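Local coordinates for protein argonaute (Marinitoga piezophila, PDB 5I4A) that uses short 5'-hydroxyl guide RNAs to recognise complementary single-stranded DNA targets and cut them, possibly as a defence against invading mobile genetic elements, at residues 300-305 against 313-318; 387-392 against 399-404. All coordinates share one frame; numbering follows the deposited sequence.

Interaction 1: 300-305 against 313-318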
loop_
_atom_site.group_PDB
_atom_site.type_symbol
_atom_site.label_atom_id
_atom_site.label_comp_id
_atom_site.label_asym_id
_atom_site.label_seq_id
_atom_site.Cartn_x
_atom_site.Cartn_y
_atom_site.Cartn_z
ATOM N N PHE A 300 3.111 -30.043 16.904
ATOM C CA PHE A 300 1.923 -29.289 17.283
ATOM C C PHE A 300 2.137 -28.560 18.604
ATOM O O PHE A 300 2.742 -29.103 19.536
ATOM C CB PHE A 300 0.696 -30.209 17.412
ATOM C CG PHE A 300 0.323 -30.922 16.142
ATOM C CD1 PHE A 300 0.881 -32.151 15.832
ATOM C CD2 PHE A 300 -0.603 -30.370 15.270
ATOM C CE1 PHE A 300 0.530 -32.810 14.666
ATOM C CE2 PHE A 300 -0.954 -31.025 14.105
ATOM C CZ PHE A 300 -0.387 -32.245 13.804
ATOM N N PHE A 301 1.621 -27.334 18.685
ATOM C CA PHE A 301 1.620 -26.554 19.919
ATOM C C PHE A 301 0.194 -26.120 20.226
ATOM O O PHE A 301 -0.456 -25.478 19.395
ATOM C CB PHE A 301 2.536 -25.331 19.814
ATOM C CG PHE A 301 4.002 -25.664 19.845
ATOM C CD1 PHE A 301 4.685 -25.954 18.676
ATOM C CD2 PHE A 301 4.695 -25.684 21.045
ATOM C CE1 PHE A 301 6.037 -26.262 18.704
ATOM C CE2 PHE A 301 6.041 -25.990 21.077
ATOM C CZ PHE A 301 6.712 -26.282 19.908
ATOM N N PHE A 302 -0.284 -26.461 21.417
ATOM C CA PHE A 302 -1.619 -26.094 21.858
ATOM C C PHE A 302 -1.522 -25.143 23.043
ATOM O O PHE A 302 -0.579 -25.208 23.838
ATOM C CB PHE A 302 -2.439 -27.328 22.245
ATOM C CG PHE A 302 -2.578 -28.333 21.138
ATOM C CD1 PHE A 302 -1.622 -29.319 20.955
ATOM C CD2 PHE A 302 -3.668 -28.305 20.288
ATOM C CE1 PHE A 302 -1.747 -30.243 19.943
ATOM C CE2 PHE A 302 -3.798 -29.230 19.275
ATOM C CZ PHE A 302 -2.834 -30.199 19.102
ATOM N N SER A 303 -2.511 -24.254 23.161
ATOM C CA SER A 303 -2.503 -23.288 24.251
ATOM C C SER A 303 -2.895 -23.916 25.583
ATOM O O SER A 303 -2.641 -23.315 26.634
ATOM C CB SER A 303 -3.435 -22.121 23.923
ATOM O OG SER A 303 -4.781 -22.550 23.824
ATOM N N SER A 304 -3.495 -25.105 25.566
ATOM C CA SER A 304 -3.917 -25.793 26.780
ATOM C C SER A 304 -4.341 -27.206 26.413
ATOM O O SER A 304 -4.593 -27.515 25.244
ATOM C CB SER A 304 -5.068 -25.061 27.478
ATOM O OG SER A 304 -6.214 -25.007 26.644
ATOM N N LYS A 305 -4.410 -28.065 27.434
ATOM C CA LYS A 305 -5.027 -29.374 27.247
ATOM C C LYS A 305 -6.470 -29.230 26.779
ATOM O O LYS A 305 -6.931 -29.991 25.921
ATOM C CB LYS A 305 -4.963 -30.181 28.546
ATOM C CG LYS A 305 -3.575 -30.681 28.914
ATOM C CD LYS A 305 -3.085 -31.738 27.936
ATOM C CE LYS A 305 -1.777 -32.362 28.404
ATOM N NZ LYS A 305 -1.350 -33.485 27.521
ATOM N N LYS A 313 -11.346 -34.173 17.629
ATOM C CA LYS A 313 -12.035 -34.851 16.533
ATOM C C LYS A 313 -11.494 -34.395 15.183
ATOM O O LYS A 313 -11.200 -35.217 14.308
ATOM C CB LYS A 313 -13.540 -34.603 16.623
ATOM C CG LYS A 313 -14.337 -35.293 15.530
ATOM C CD LYS A 313 -15.834 -35.124 15.727
ATOM C CE LYS A 313 -16.615 -35.866 14.651
ATOM N NZ LYS A 313 -16.337 -35.334 13.287
ATOM N N SER A 314 -11.349 -33.081 15.002
ATOM C CA SER A 314 -10.793 -32.561 13.757
ATOM C C SER A 314 -9.334 -32.969 13.592
ATOM O O SER A 314 -8.903 -33.317 12.485
ATOM C CB SER A 314 -10.935 -31.042 13.719
ATOM O OG SER A 314 -12.298 -30.657 13.754
ATOM N N LEU A 315 -8.558 -32.925 14.678
ATOM C CA LEU A 315 -7.176 -33.394 14.622
ATOM C C LEU A 315 -7.101 -34.836 14.136
ATOM O O LEU A 315 -6.238 -35.182 13.320
ATOM C CB LEU A 315 -6.521 -33.266 15.995
ATOM C CG LEU A 315 -6.162 -31.866 16.491
ATOM C CD1 LEU A 315 -5.579 -31.951 17.892
ATOM C CD2 LEU A 315 -5.187 -31.192 15.543
ATOM N N LYS A 316 -7.997 -35.694 14.630
ATOM C CA LYS A 316 -8.031 -37.076 14.164
ATOM C C LYS A 316 -8.405 -37.148 12.690
ATOM O O LYS A 316 -7.753 -37.849 11.909
ATOM C CB LYS A 316 -9.015 -37.893 15.001
ATOM C CG LYS A 316 -8.574 -38.145 16.427
ATOM C CD LYS A 316 -9.501 -39.145 17.093
ATOM C CE LYS A 316 -8.915 -39.672 18.389
ATOM N NZ LYS A 316 -9.572 -40.946 18.782
ATOM N N GLU A 317 -9.461 -36.429 12.294
ATOM C CA GLU A 317 -9.889 -36.445 10.898
ATOM C C GLU A 317 -8.781 -35.954 9.973
ATOM O O GLU A 317 -8.639 -36.445 8.849
ATOM C CB GLU A 317 -11.139 -35.580 10.716
ATOM C CG GLU A 317 -12.387 -36.143 11.371
ATOM C CD GLU A 317 -13.574 -35.205 11.258
ATOM O OE1 GLU A 317 -13.364 -34.020 10.927
ATOM O OE2 GLU A 317 -14.717 -35.653 11.496
ATOM N N LEU A 318 -7.981 -34.986 10.426
ATOM C CA LEU A 318 -6.961 -34.411 9.561
ATOM C C LEU A 318 -5.682 -35.239 9.553
ATOM O O LEU A 318 -5.076 -35.434 8.492
ATOM C CB LEU A 318 -6.658 -32.976 9.996
ATOM C CG LEU A 318 -7.637 -31.908 9.496
ATOM C CD1 LEU A 318 -7.355 -30.576 10.160
ATOM C CD2 LEU A 318 -7.538 -31.785 7.983
#
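The bond from L318 N to S314 O, 2.8 Å long, belongs to the helical turn that carries L315, whose isobutyl end reaches across to the rings of F300 and F302. The contact packs helix 312-320 against strand 295-302 of the parallel sheet in the Mid domain, a helix-on-sheet layer of the Rossmann-like kind. It is wholly apolar and small, and the backbones stay well separated: the nearest CA atoms, those of F300 and L315, are 10.3 Å apart, so the interval is bridged by side chains. F300 and F302, two positions apart on the strand, both point toward the helix, while F301 between them turns to the other side of the sheet, where its ring meets F393 edge-to-face. The main chain of this strand is bonded on both flanks, F300 and F302 pairing with F351 and F301 with I376 and L378. Further aromatic groups close in on the two rings that face the helix, F319 meeting F300 edge-to-face and F308 doing the same to F302. Just beyond the strand, S304 is the N-cap of helix 305-310. On the helix, K313 and E317 lie one turn apart on the exposed side and form an ion pair whose modelled length is doubtfully short. L315 faces the sheet instead. Its CG stands anti to the carbonyl carbon (chi1 -73°) and CD1 continues extended from CA (chi2 178°), which carries this methyl out to F302. The other branch is the looser one, with CD2 4.5 Å from F300 CE2. L315 comes from the opposite direction to F302, and its CD1 methyl meets the ring obliquely, 3.5 Å from both F302 CE2 and F302 CZ.

Interaction 2: 387-392 against 399-404. With nucleotides of chain B.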
loop_
_atom_site.group_PDB
_atom_site.type_symbol
_atom_site.label_atom_id
_atom_site.label_comp_id
_atom_site.label_asym_id
_atom_site.label_seq_id
_atom_site.Cartn_x
_atom_site.Cartn_y
_atom_site.Cartn_z
ATOM N N ASP A 387 3.517 -10.184 17.781
ATOM C CA ASP A 387 4.971 -10.046 17.873
ATOM C C ASP A 387 5.599 -10.907 18.962
ATOM O O ASP A 387 6.610 -11.570 18.678
ATOM C CB ASP A 387 5.338 -8.568 18.070
ATOM C CG ASP A 387 5.326 -7.784 16.773
ATOM O OD1 ASP A 387 5.668 -8.362 15.718
ATOM O OD2 ASP A 387 4.981 -6.585 16.808
ATOM N N PRO A 388 5.081 -10.952 20.200
ATOM C CA PRO A 388 5.716 -11.819 21.210
ATOM C C PRO A 388 5.808 -13.277 20.795
ATOM O O PRO A 388 6.838 -13.920 21.034
ATOM C CB PRO A 388 4.814 -11.636 22.438
ATOM C CG PRO A 388 4.196 -10.304 22.259
ATOM C CD PRO A 388 3.984 -10.156 20.785
ATOM N N LEU A 389 4.757 -13.817 20.172
ATOM C CA LEU A 389 4.781 -15.213 19.749
ATOM C C LEU A 389 5.946 -15.478 18.803
ATOM O O LEU A 389 6.701 -16.440 18.981
ATOM C CB LEU A 389 3.449 -15.578 19.090
ATOM C CG LEU A 389 3.335 -16.980 18.491
ATOM C CD1 LEU A 389 3.566 -18.041 19.555
ATOM C CD2 LEU A 389 1.977 -17.165 17.830
ATOM N N VAL A 390 6.112 -14.622 17.791
ATOM C CA VAL A 390 7.243 -14.757 16.878
ATOM C C VAL A 390 8.555 -14.513 17.611
ATOM O O VAL A 390 9.542 -15.234 17.415
ATOM C CB VAL A 390 7.076 -13.790 15.691
ATOM C CG1 VAL A 390 8.191 -13.988 14.672
ATOM C CG2 VAL A 390 5.709 -13.958 15.056
ATOM N N ARG A 391 8.581 -13.499 18.477
ATOM C CA ARG A 391 9.815 -13.079 19.135
ATOM C C ARG A 391 10.342 -14.146 20.088
ATOM O O ARG A 391 11.555 -14.365 20.173
ATOM C CB ARG A 391 9.555 -11.763 19.868
ATOM C CG ARG A 391 10.680 -11.190 20.705
ATOM C CD ARG A 391 10.327 -9.741 21.026
ATOM N NE ARG A 391 10.979 -9.213 22.217
ATOM C CZ ARG A 391 10.894 -7.943 22.605
ATOM N NH1 ARG A 391 10.192 -7.073 21.888
ATOM N NH2 ARG A 391 11.514 -7.540 23.706
ATOM N N ASN A 392 9.447 -14.829 20.802
ATOM C CA ASN A 392 9.843 -15.777 21.835
ATOM C C ASN A 392 9.900 -17.216 21.345
ATOM O O ASN A 392 10.398 -18.083 22.072
ATOM C CB ASN A 392 8.881 -15.686 23.021
ATOM C CG ASN A 392 8.756 -14.276 23.550
ATOM O OD1 ASN A 392 9.727 -13.521 23.563
ATOM N ND2 ASN A 392 7.553 -13.907 23.978
ATOM N N LEU A 399 7.554 -21.198 12.369
ATOM C CA LEU A 399 6.299 -20.884 13.037
ATOM C C LEU A 399 5.156 -20.851 12.027
ATOM O O LEU A 399 5.197 -20.089 11.054
ATOM C CB LEU A 399 6.428 -19.547 13.765
ATOM C CG LEU A 399 5.244 -19.008 14.565
ATOM C CD1 LEU A 399 4.708 -20.075 15.485
ATOM C CD2 LEU A 399 5.674 -17.789 15.360
ATOM N N GLN A 400 4.136 -21.681 12.255
ATOM C CA GLN A 400 2.994 -21.805 11.350
ATOM C C GLN A 400 1.702 -21.767 12.156
ATOM O O GLN A 400 1.064 -22.805 12.378
ATOM C CB GLN A 400 3.082 -23.088 10.520
ATOM C CG GLN A 400 4.215 -23.104 9.494
ATOM C CD GLN A 400 3.974 -22.150 8.333
ATOM O OE1 GLN A 400 2.900 -21.561 8.212
ATOM N NE2 GLN A 400 4.975 -21.998 7.473
ATOM N N PRO A 401 1.272 -20.584 12.587
ATOM C CA PRO A 401 0.054 -20.494 13.399
ATOM C C PRO A 401 -1.198 -20.686 12.557
ATOM O O PRO A 401 -1.217 -20.432 11.351
ATOM C CB PRO A 401 0.113 -19.078 13.986
ATOM C CG PRO A 401 1.485 -18.528 13.609
ATOM C CD PRO A 401 1.894 -19.269 12.381
ATOM N N ILE A 402 -2.260 -21.140 13.219
ATOM C CA ILE A 402 -3.558 -21.305 12.570
ATOM C C ILE A 402 -4.649 -21.166 13.624
ATOM O O ILE A 402 -4.500 -21.630 14.758
ATOM C CB ILE A 402 -3.654 -22.652 11.818
ATOM C CG1 ILE A 402 -5.013 -22.781 11.120
ATOM C CG2 ILE A 402 -3.404 -23.827 12.761
ATOM C CD1 ILE A 402 -5.112 -23.951 10.167
ATOM N N LEU A 403 -5.741 -20.507 13.245
ATOM C CA LEU A 403 -6.851 -20.296 14.161
ATOM C C LEU A 403 -7.532 -21.616 14.500
ATOM O O LEU A 403 -7.811 -22.433 13.616
ATOM C CB LEU A 403 -7.855 -19.316 13.552
ATOM C CG LEU A 403 -7.311 -17.906 13.318
ATOM C CD1 LEU A 403 -8.354 -17.025 12.647
ATOM C CD2 LEU A 403 -6.858 -17.297 14.635
ATOM N N LYS A 404 -7.796 -21.819 15.794
ATOM C CA LYS A 404 -8.480 -23.028 16.248
ATOM C C LYS A 404 -9.802 -23.228 15.518
ATOM O O LYS A 404 -10.158 -24.358 15.164
ATOM C CB LYS A 404 -8.700 -22.960 17.764
ATOM C CG LYS A 404 -10.067 -23.449 18.238
ATOM C CD LYS A 404 -10.233 -23.297 19.748
ATOM C CE LYS A 404 -10.479 -21.848 20.151
ATOM N NZ LYS A 404 -10.498 -21.678 21.633
ATOM P P A B 2 -5.313 -18.336 10.184
ATOM O OP1 A B 2 -6.249 -17.246 9.825
ATOM O OP2 A B 2 -5.832 -19.578 10.809
ATOM O "O5'" A B 2 -4.540 -18.731 8.850
ATOM C "C5'" A B 2 -3.487 -19.685 8.855
ATOM C "C4'" A B 2 -3.116 -20.071 7.448
ATOM O "O4'" A B 2 -4.200 -20.843 6.867
ATOM C "C3'" A B 2 -2.928 -18.907 6.488
ATOM O "O3'" A B 2 -1.637 -18.328 6.558
ATOM C "C2'" A B 2 -3.261 -19.527 5.139
ATOM O "O2'" A B 2 -2.180 -20.310 4.658
ATOM C "C1'" A B 2 -4.403 -20.462 5.525
ATOM N N9 A B 2 -5.710 -19.784 5.445
ATOM C C8 A B 2 -6.492 -19.350 6.485
ATOM N N7 A B 2 -7.611 -18.777 6.109
ATOM C C5 A B 2 -7.556 -18.838 4.721
ATOM C C6 A B 2 -8.437 -18.400 3.717
ATOM N N6 A B 2 -9.600 -17.788 3.967
ATOM N N1 A B 2 -8.078 -18.612 2.432
ATOM C C2 A B 2 -6.917 -19.224 2.180
ATOM N N3 A B 2 -6.007 -19.678 3.042
ATOM C C4 A B 2 -6.393 -19.453 4.305
ATOM O "O5'" U B 1 -0.958 -15.314 9.555
ATOM C "C5'" U B 1 -0.783 -16.567 10.208
ATOM C "C4'" U B 1 -1.906 -16.862 11.173
ATOM O "O4'" U B 1 -1.802 -15.970 12.314
ATOM C "C3'" U B 1 -3.316 -16.691 10.612
ATOM O "O3'" U B 1 -4.174 -17.709 11.127
ATOM C "C2'" U B 1 -3.747 -15.329 11.151
ATOM O "O2'" U B 1 -5.142 -15.186 11.322
ATOM C "C1'" U B 1 -3.014 -15.261 12.489
ATOM N N1 U B 1 -2.670 -13.888 12.880
ATOM C C2 U B 1 -3.099 -13.390 14.096
ATOM O O2 U B 1 -3.758 -14.044 14.889
ATOM N N3 U B 1 -2.722 -12.093 14.352
ATOM C C4 U B 1 -1.980 -11.264 13.526
ATOM O O4 U B 1 -1.714 -10.118 13.885
ATOM C C5 U B 1 -1.580 -11.855 12.288
ATOM C C6 U B 1 -1.934 -13.113 12.017
#
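L389 is the first residue of helix 387-392 to reach strand 398-403, its CG lying 4.0 Å from L399 CD2 as the two leucines pass at a slant. A chi1 of 176°, with CG trans to N, carries that carbon of L389 against the L399 methyl, while L389 CD2 makes a looser contact, 4.5 Å from P401 CG. V390 follows on the same turn and meets the same L399 methyl twice, through V390 CA at 3.7 Å and through V390 CG2 at 3.8 Å. L399 CD2 is thus the centre of the contact, touching L389 CG and both the backbone and the side chain of V390. The helix ends two residues later, at N392. From P401 onward the strand lies against the guide RNA of chain B, P401 itself beside the U1 ribose. L403 N donates to OP2 of A2 in a nearly straight bond of 2.6 Å (178°), and I402 CG1 lies 3.3 Å from that same oxygen. The L403 side chain lies along the same phosphate, CB and CG near OP2 and CD1 3.5 Å from OP1 of A2 and also near O2' of U1. An alanine in place of L403 lacks CG and both methyls, and is likely to leave OP1 of A2 and the O2' side of U1 without this apolar neighbour. The helix and strand axes pass 10.3 Å apart and run at 150°, nearly antiparallel, as expected within the beta-alpha-beta unit of strand 374-379, helix 387-392 and strand 398-403, whose carboxyl edge in this Mid domain holds the guide's first phosphate linkage.

Overall arrangement
Both interactions lie in the Mid domain and reach the same parallel sheet, in which strand 374-379 stands between strands 295-302 and 398-403. Their centres are 16 Å apart, and they follow one another along the chain without touching. Interaction 1 is fully buried and aromatic, with one leucine against two phenylalanines, some 11 Å from the nucleic acid at the nearest atoms. Interaction 2 is only partly buried and aliphatic at the helix, but its strand goes on to meet the guide backbone with a polar group. D380, just past strand 374-379, links the two strand ends, bonding S303 on one side and K404 on the other.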